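Local coordinates for protein Phosphoglucosamine/phosphogalactosamine mutase (Sulfolobus tokodaii, PDB 2F7L) that interconverts the 6-phosphates and 1-phosphates of glucosamine and galactosamine, with magnesium as cofactor, in UDP-GlcNAc and UDP-GalNAc synthesis, at residues Val108-Lys111 with Glu115-Arg118; Tyr268-Lys273 with Asn320-Phe325; Asp303-Gly308 with Ala313-Asp318. All coordinates share one frame; numbering follows the deposited sequence.

Interaction 1. Residues Val108-Lys111 with Glu115-Arg118; sequences VVDK and EIRR
Ile116 folds its two branches round one methyl of Val108, and these are the two residues with the most surface covered in the contact. Val108 CG2 sits in the fork of the isoleucine: Ile116 CG2 lies 3.3 Å from Val108 CG2 on one arm, and Ile116 CD1 comes just as near at the end of the other. The fork is set by chi1 of 53°, which places Ile116 CG1 between its backbone N and carbonyl carbon, leaves CG2 beside the N, and lets both arms face the valine. The same CG2 then reaches past it to Asp110, whose CB is 3.7 Å from Ile116 CG2.

The backbones join as well. Ile116 N donates to Val108 O at 3.0 Å, nearly straight (162° at the hydrogen) and in the carbonyl plane. Glu115 CA adds a CH...O contact to the same Val108 O at 3.4 Å. Val109 and Glu115 form a single beta bridge, where the chain leaving strand 103-109 has doubled back. The CB of Glu115 points away from the strand overall, though it still lies near Val108 O, and the side chain comes within about 6 Å of that of Asp245, probably a magnesium ligand. On the helix side, Ile116 also packs on Glu121 and Ile124.

One backbone bond and a buried aliphatic pair thus hold the turn just ahead of helix 118-130, near the probable magnesium site.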
# COMPACT_ATOMS: atom_id res chain seq x y z
N VAL A 108 -6.86 3.41 -11.32
CA VAL A 108 -8.17 4.00 -11.50
C VAL A 108 -9.00 3.70 -10.27
O VAL A 108 -9.19 2.54 -9.91
CB VAL A 108 -8.86 3.54 -12.84
CG1 VAL A 108 -7.95 2.58 -13.59
CG2 VAL A 108 -10.23 2.97 -12.59
N VAL A 109 -9.44 4.76 -9.61
CA VAL A 109 -10.25 4.63 -8.42
C VAL A 109 -11.72 4.86 -8.68
O VAL A 109 -12.12 5.85 -9.28
CB VAL A 109 -9.76 5.58 -7.30
CG1 VAL A 109 -8.79 6.57 -7.86
CG2 VAL A 109 -10.93 6.27 -6.64
N ASP A 110 -12.53 3.91 -8.22
CA ASP A 110 -13.98 3.96 -8.39
C ASP A 110 -14.69 4.91 -7.43
O ASP A 110 -14.08 5.55 -6.57
CB ASP A 110 -14.57 2.56 -8.25
CG ASP A 110 -16.02 2.51 -8.66
OD1 ASP A 110 -16.32 2.64 -9.86
OD2 ASP A 110 -16.89 2.35 -7.77
N LYS A 111 -16.01 4.98 -7.61
CA LYS A 111 -16.92 5.84 -6.85
C LYS A 111 -16.73 5.85 -5.34
O LYS A 111 -16.93 6.87 -4.70
CB LYS A 111 -18.35 5.42 -7.18
CG LYS A 111 -19.45 6.25 -6.59
CD LYS A 111 -20.83 5.94 -7.25
CE LYS A 111 -21.51 4.65 -6.74
NZ LYS A 111 -20.87 3.39 -7.18
N GLU A 115 -9.62 1.51 -5.37
CA GLU A 115 -9.33 1.20 -6.77
C GLU A 115 -10.45 0.28 -7.27
O GLU A 115 -11.08 -0.44 -6.50
CB GLU A 115 -7.99 0.49 -6.86
CG GLU A 115 -7.41 0.23 -5.50
CD GLU A 115 -6.32 1.22 -5.12
OE1 GLU A 115 -5.98 1.27 -3.91
OE2 GLU A 115 -5.81 1.92 -6.02
N ILE A 116 -10.70 0.32 -8.58
CA ILE A 116 -11.76 -0.50 -9.16
C ILE A 116 -11.55 -1.98 -8.93
O ILE A 116 -10.42 -2.46 -8.90
CB ILE A 116 -11.91 -0.22 -10.69
CG1 ILE A 116 -10.56 -0.38 -11.39
CG2 ILE A 116 -12.47 1.19 -10.92
CD1 ILE A 116 -10.60 -0.33 -12.90
N ARG A 117 -12.66 -2.70 -8.74
CA ARG A 117 -12.64 -4.14 -8.54
C ARG A 117 -12.12 -4.78 -9.83
O ARG A 117 -12.12 -4.14 -10.88
CB ARG A 117 -14.04 -4.64 -8.24
CG ARG A 117 -14.52 -4.36 -6.83
CD ARG A 117 -16.03 -4.49 -6.72
NE ARG A 117 -16.47 -4.33 -5.34
CZ ARG A 117 -16.17 -5.19 -4.36
NH1 ARG A 117 -15.43 -6.25 -4.62
NH2 ARG A 117 -16.63 -4.99 -3.12
N ARG A 118 -11.69 -6.03 -9.75
CA ARG A 118 -11.14 -6.72 -10.92
C ARG A 118 -12.12 -6.92 -12.08
O ARG A 118 -11.77 -6.76 -13.25
CB ARG A 118 -10.51 -8.04 -10.51
CG ARG A 118 -9.50 -7.88 -9.37
CD ARG A 118 -8.61 -6.62 -9.53
NE ARG A 118 -7.54 -6.54 -8.51
CZ ARG A 118 -7.74 -6.34 -7.21
NH1 ARG A 118 -8.98 -6.18 -6.74
NH2 ARG A 118 -6.71 -6.31 -6.36

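Interaction 2. Residues Tyr268-Lys273 with Asn320-Phe325; sequences YWASVK and NALAGF
Leu322 reaches across to helix 259-272 and meets it at Ala270 and Ser271. Its CB already points toward the helix, and with CG anti to the backbone N (chi1 -177°), CG is brought onto a methyl: Leu322 CG is 3.8 Å from Ala270 CB. Beyond it the two tips part. Leu322 CD1 rests by the carbonyl end of the alanine, 3.6 Å from Ala270 O, while CD2 passes to the next residue, where Leu322 CD2 is 3.6 Å from Ser271 CB and also lies close to Ser271 N and CA. The leucine tip therefore straddles the Ala270-Ser271 peptide and covers the sheet-facing side of a helical turn. Ser271 N has its own acceptor under this cover, since Ser271 N donates to Tyr268 O at 2.8 Å.

A second, lighter touch comes from the neighbouring residue: Ala323 CB lies 4.4 Å from Ala270 CB, so the small alanine methyl of the helix faces both Leu322 and Ala323. Leu322 packs as well on Ile281 and Ala277, and its backbone pairs with Lys280. Further along the chain, Phe325 lies against Asp260, Thr264 and Ser267 of the same helix.

All four touching residues are buried, and the contact is van der Waals packing of aliphatic groups, with the leucine methyls also lying on backbone atoms. This is the packing of a helix on one face of a mixed sheet, the layered alpha/beta/alpha build of domain III of the phosphohexose mutases; helix 309-318 covers the other face.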
# COMPACT_ATOMS: atom_id res chain seq x y z
N TYR A 268 -3.99 -2.77 16.81
CA TYR A 268 -4.34 -2.77 18.22
C TYR A 268 -5.05 -1.47 18.62
O TYR A 268 -6.21 -1.48 19.06
CB TYR A 268 -3.07 -2.94 19.05
CG TYR A 268 -3.25 -2.64 20.51
CD1 TYR A 268 -4.14 -3.39 21.28
CD2 TYR A 268 -2.57 -1.58 21.10
CE1 TYR A 268 -4.35 -3.08 22.63
CE2 TYR A 268 -2.77 -1.26 22.45
CZ TYR A 268 -3.66 -2.02 23.20
OH TYR A 268 -3.88 -1.70 24.52
N TRP A 269 -4.35 -0.36 18.45
CA TRP A 269 -4.88 0.95 18.78
C TRP A 269 -6.28 1.17 18.19
O TRP A 269 -7.12 1.83 18.80
CB TRP A 269 -3.93 2.02 18.26
CG TRP A 269 -4.19 3.35 18.84
CD1 TRP A 269 -4.32 4.53 18.18
CD2 TRP A 269 -4.32 3.65 20.23
NE1 TRP A 269 -4.51 5.56 19.07
CE2 TRP A 269 -4.52 5.05 20.34
CE3 TRP A 269 -4.28 2.88 21.41
CZ2 TRP A 269 -4.67 5.69 21.57
CZ3 TRP A 269 -4.44 3.53 22.63
CH2 TRP A 269 -4.64 4.91 22.70
N ALA A 270 -6.52 0.62 17.01
CA ALA A 270 -7.82 0.79 16.36
C ALA A 270 -8.96 0.22 17.21
O ALA A 270 -10.07 0.76 17.18
CB ALA A 270 -7.82 0.14 14.99
N SER A 271 -8.69 -0.86 17.95
CA SER A 271 -9.70 -1.47 18.82
C SER A 271 -9.93 -0.60 20.05
O SER A 271 -11.04 -0.51 20.58
CB SER A 271 -9.26 -2.86 19.27
OG SER A 271 -8.10 -2.74 20.08
N VAL A 272 -8.86 0.04 20.52
CA VAL A 272 -8.95 0.91 21.67
C VAL A 272 -9.83 2.12 21.34
O VAL A 272 -10.54 2.62 22.20
CB VAL A 272 -7.55 1.42 22.10
CG1 VAL A 272 -7.68 2.47 23.18
CG2 VAL A 272 -6.70 0.24 22.59
N LYS A 273 -9.79 2.57 20.08
CA LYS A 273 -10.59 3.71 19.63
C LYS A 273 -12.02 3.31 19.23
O LYS A 273 -12.85 4.17 18.96
CB LYS A 273 -9.94 4.38 18.42
CG LYS A 273 -8.54 4.91 18.62
CD LYS A 273 -7.98 5.42 17.29
CE LYS A 273 -8.57 6.75 16.85
NZ LYS A 273 -8.04 7.85 17.67
N ASN A 320 -16.87 -5.28 7.17
CA ASN A 320 -16.92 -4.27 8.22
C ASN A 320 -15.89 -4.55 9.29
O ASN A 320 -16.20 -4.57 10.47
CB ASN A 320 -18.32 -4.28 8.82
CG ASN A 320 -18.54 -3.15 9.78
OD1 ASN A 320 -18.54 -1.98 9.38
ND2 ASN A 320 -18.73 -3.49 11.06
N ALA A 321 -14.65 -4.77 8.86
CA ALA A 321 -13.56 -5.08 9.78
C ALA A 321 -13.07 -3.88 10.58
O ALA A 321 -13.43 -2.73 10.30
CB ALA A 321 -12.41 -5.70 9.01
N LEU A 322 -12.24 -4.14 11.58
CA LEU A 322 -11.70 -3.07 12.40
C LEU A 322 -10.68 -2.30 11.59
O LEU A 322 -10.70 -1.08 11.57
CB LEU A 322 -11.04 -3.63 13.66
CG LEU A 322 -10.48 -2.60 14.65
CD1 LEU A 322 -11.65 -1.84 15.28
CD2 LEU A 322 -9.63 -3.29 15.71
N ALA A 323 -9.76 -3.02 10.95
CA ALA A 323 -8.71 -2.42 10.13
C ALA A 323 -8.10 -3.48 9.22
O ALA A 323 -8.52 -4.64 9.25
CB ALA A 323 -7.61 -1.82 11.02
N GLY A 324 -7.13 -3.08 8.41
CA GLY A 324 -6.47 -4.03 7.53
C GLY A 324 -5.06 -3.53 7.35
O GLY A 324 -4.78 -2.38 7.65
N PHE A 325 -4.15 -4.39 6.90
CA PHE A 325 -2.79 -3.96 6.64
C PHE A 325 -1.98 -5.02 5.89
O PHE A 325 -2.40 -6.19 5.80
CB PHE A 325 -2.07 -3.55 7.93
CG PHE A 325 -1.76 -4.69 8.86
CD1 PHE A 325 -2.70 -5.13 9.80
CD2 PHE A 325 -0.52 -5.33 8.81
CE1 PHE A 325 -2.40 -6.18 10.68
CE2 PHE A 325 -0.22 -6.37 9.68
CZ PHE A 325 -1.16 -6.80 10.62

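Interaction 3. Residues Asp303-Gly308 with Ala313-Asp318; sequences DWTKVG and AHKVAD
Strand 303-305 and helix 313-318 run close to antiparallel, at 148° with their axes 10.8 Å apart, and Thr305 CA stands 8.7 Å from Lys315 CA. Lys315 spans that gap. Its CG is anti to the backbone N (chi1 -170°) and the chain stays extended as far as CE, sliding past Thr305 in the opposite direction. Lys315 CD lies 3.7 Å from Thr305 OG1, with Thr305 CB almost as near, and Lys315 CE is 4.1 Å from Asp303 CB. On the lysine side the contact is made by methylenes.

Strand 301-305, helix 309-318 and strand 323-326 form a beta-alpha-beta crossover that skips over strand 280-284, which lies between the two parallel strands; the aliphatic part of Lys315 also touches Val282 on that inner strand. At chi4 (60°) the lysine bends, and its NZ forms a salt bridge with Glu319. Asp303 OD1 is 5.3 Å from Lys315 NZ, too far for a salt bridge, although the Asp303 and Glu319 carboxylates come close to each other. With Lys315 replaced, an alanine here would remove the methylenes over Thr305 and is likely to leave Glu319 without this mate and the nearby acids less well balanced.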
# COMPACT_ATOMS: atom_id res chain seq x y z
N ASP A 303 -8.17 -12.05 10.04
CA ASP A 303 -8.70 -12.76 8.89
C ASP A 303 -7.64 -12.78 7.81
O ASP A 303 -7.37 -11.77 7.18
CB ASP A 303 -9.95 -12.07 8.38
CG ASP A 303 -11.18 -12.42 9.18
OD1 ASP A 303 -11.50 -13.63 9.29
OD2 ASP A 303 -11.83 -11.49 9.71
N TRP A 304 -7.04 -13.93 7.58
CA TRP A 304 -6.00 -14.04 6.56
C TRP A 304 -6.58 -13.95 5.17
O TRP A 304 -7.71 -14.35 4.96
CB TRP A 304 -5.23 -15.35 6.73
CG TRP A 304 -4.48 -15.41 8.01
CD1 TRP A 304 -4.85 -16.05 9.16
CD2 TRP A 304 -3.23 -14.76 8.30
NE1 TRP A 304 -3.92 -15.84 10.15
CE2 TRP A 304 -2.91 -15.05 9.65
CE3 TRP A 304 -2.35 -13.96 7.56
CZ2 TRP A 304 -1.74 -14.58 10.27
CZ3 TRP A 304 -1.18 -13.49 8.17
CH2 TRP A 304 -0.89 -13.80 9.52
N THR A 305 -5.81 -13.43 4.22
CA THR A 305 -6.31 -13.29 2.86
C THR A 305 -5.21 -13.28 1.80
O THR A 305 -4.03 -13.37 2.13
CB THR A 305 -7.20 -12.01 2.74
OG1 THR A 305 -7.80 -11.95 1.45
CG2 THR A 305 -6.39 -10.75 2.99
N LYS A 306 -5.59 -13.19 0.53
CA LYS A 306 -4.64 -13.15 -0.57
C LYS A 306 -3.74 -11.94 -0.44
O LYS A 306 -4.02 -11.01 0.34
CB LYS A 306 -5.37 -13.06 -1.92
CG LYS A 306 -6.35 -14.19 -2.17
CD LYS A 306 -7.23 -13.99 -3.43
CE LYS A 306 -8.43 -15.05 -3.50
NZ LYS A 306 -9.63 -14.78 -2.57
N VAL A 307 -2.66 -11.95 -1.20
CA VAL A 307 -1.72 -10.85 -1.25
C VAL A 307 -2.33 -9.82 -2.20
O VAL A 307 -2.79 -10.17 -3.29
CB VAL A 307 -0.36 -11.31 -1.84
CG1 VAL A 307 0.50 -10.11 -2.19
CG2 VAL A 307 0.34 -12.23 -0.85
N GLY A 308 -2.35 -8.55 -1.77
CA GLY A 308 -2.91 -7.49 -2.60
C GLY A 308 -3.69 -6.45 -1.79
O GLY A 308 -4.65 -6.79 -1.09
N ALA A 313 -8.52 -3.74 0.81
CA ALA A 313 -9.38 -2.58 1.03
C ALA A 313 -10.82 -3.02 0.91
O ALA A 313 -11.64 -2.70 1.76
CB ALA A 313 -9.05 -1.47 0.02
N HIS A 314 -11.13 -3.78 -0.13
CA HIS A 314 -12.50 -4.28 -0.32
C HIS A 314 -12.92 -5.27 0.78
O HIS A 314 -14.00 -5.14 1.35
CB HIS A 314 -12.64 -4.90 -1.71
CG HIS A 314 -12.75 -3.90 -2.81
ND1 HIS A 314 -13.77 -2.97 -2.88
CD2 HIS A 314 -11.99 -3.69 -3.92
CE1 HIS A 314 -13.63 -2.23 -3.97
NE2 HIS A 314 -12.56 -2.65 -4.62
N LYS A 315 -12.08 -6.25 1.10
CA LYS A 315 -12.42 -7.20 2.15
C LYS A 315 -12.66 -6.48 3.48
O LYS A 315 -13.58 -6.80 4.20
CB LYS A 315 -11.31 -8.25 2.31
CG LYS A 315 -11.69 -9.42 3.21
CD LYS A 315 -10.60 -10.46 3.29
CE LYS A 315 -10.85 -11.46 4.41
NZ LYS A 315 -12.13 -12.22 4.24
N VAL A 316 -11.82 -5.51 3.82
CA VAL A 316 -12.06 -4.80 5.06
C VAL A 316 -13.46 -4.19 4.99
O VAL A 316 -14.29 -4.40 5.89
CB VAL A 316 -11.02 -3.69 5.33
CG1 VAL A 316 -11.33 -3.00 6.65
CG2 VAL A 316 -9.65 -4.29 5.40
N ALA A 317 -13.74 -3.43 3.93
CA ALA A 317 -15.07 -2.84 3.78
C ALA A 317 -16.13 -3.96 3.83
O ALA A 317 -16.95 -4.00 4.75
CB ALA A 317 -15.17 -2.06 2.46
N ASP A 318 -16.10 -4.86 2.85
CA ASP A 318 -17.03 -5.98 2.75
C ASP A 318 -17.32 -6.77 4.04
O ASP A 318 -18.37 -7.41 4.15
CB ASP A 318 -16.54 -6.97 1.69
CG ASP A 318 -16.90 -6.54 0.29
OD1 ASP A 318 -16.85 -5.32 -0.00
OD2 ASP A 318 -17.24 -7.42 -0.54

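How the interactions relate
Interactions 1 and 2 are buried throughout, whereas interaction 3 lies at a partly exposed edge. Interaction 1 combines a backbone bond with aliphatic packing inside domain I, interaction 2 is aliphatic packing without hydrogen bonds between the segments, and interaction 3 rests on the methylenes of a lysine whose ammonium is paired with Glu319. Interactions 2 and 3 serve the same sheet from its two faces, and they join where Ala321 N probably bonds to Val316 O, in the Schellman motif that closes helix 309-318. That helix also meets interaction 1 across the domain boundary: Arg117 NH2 forms a salt bridge with Asp318 OD1, and His314 NE2 probably bonds to Glu115 O. Interactions 1 and 2 do not touch.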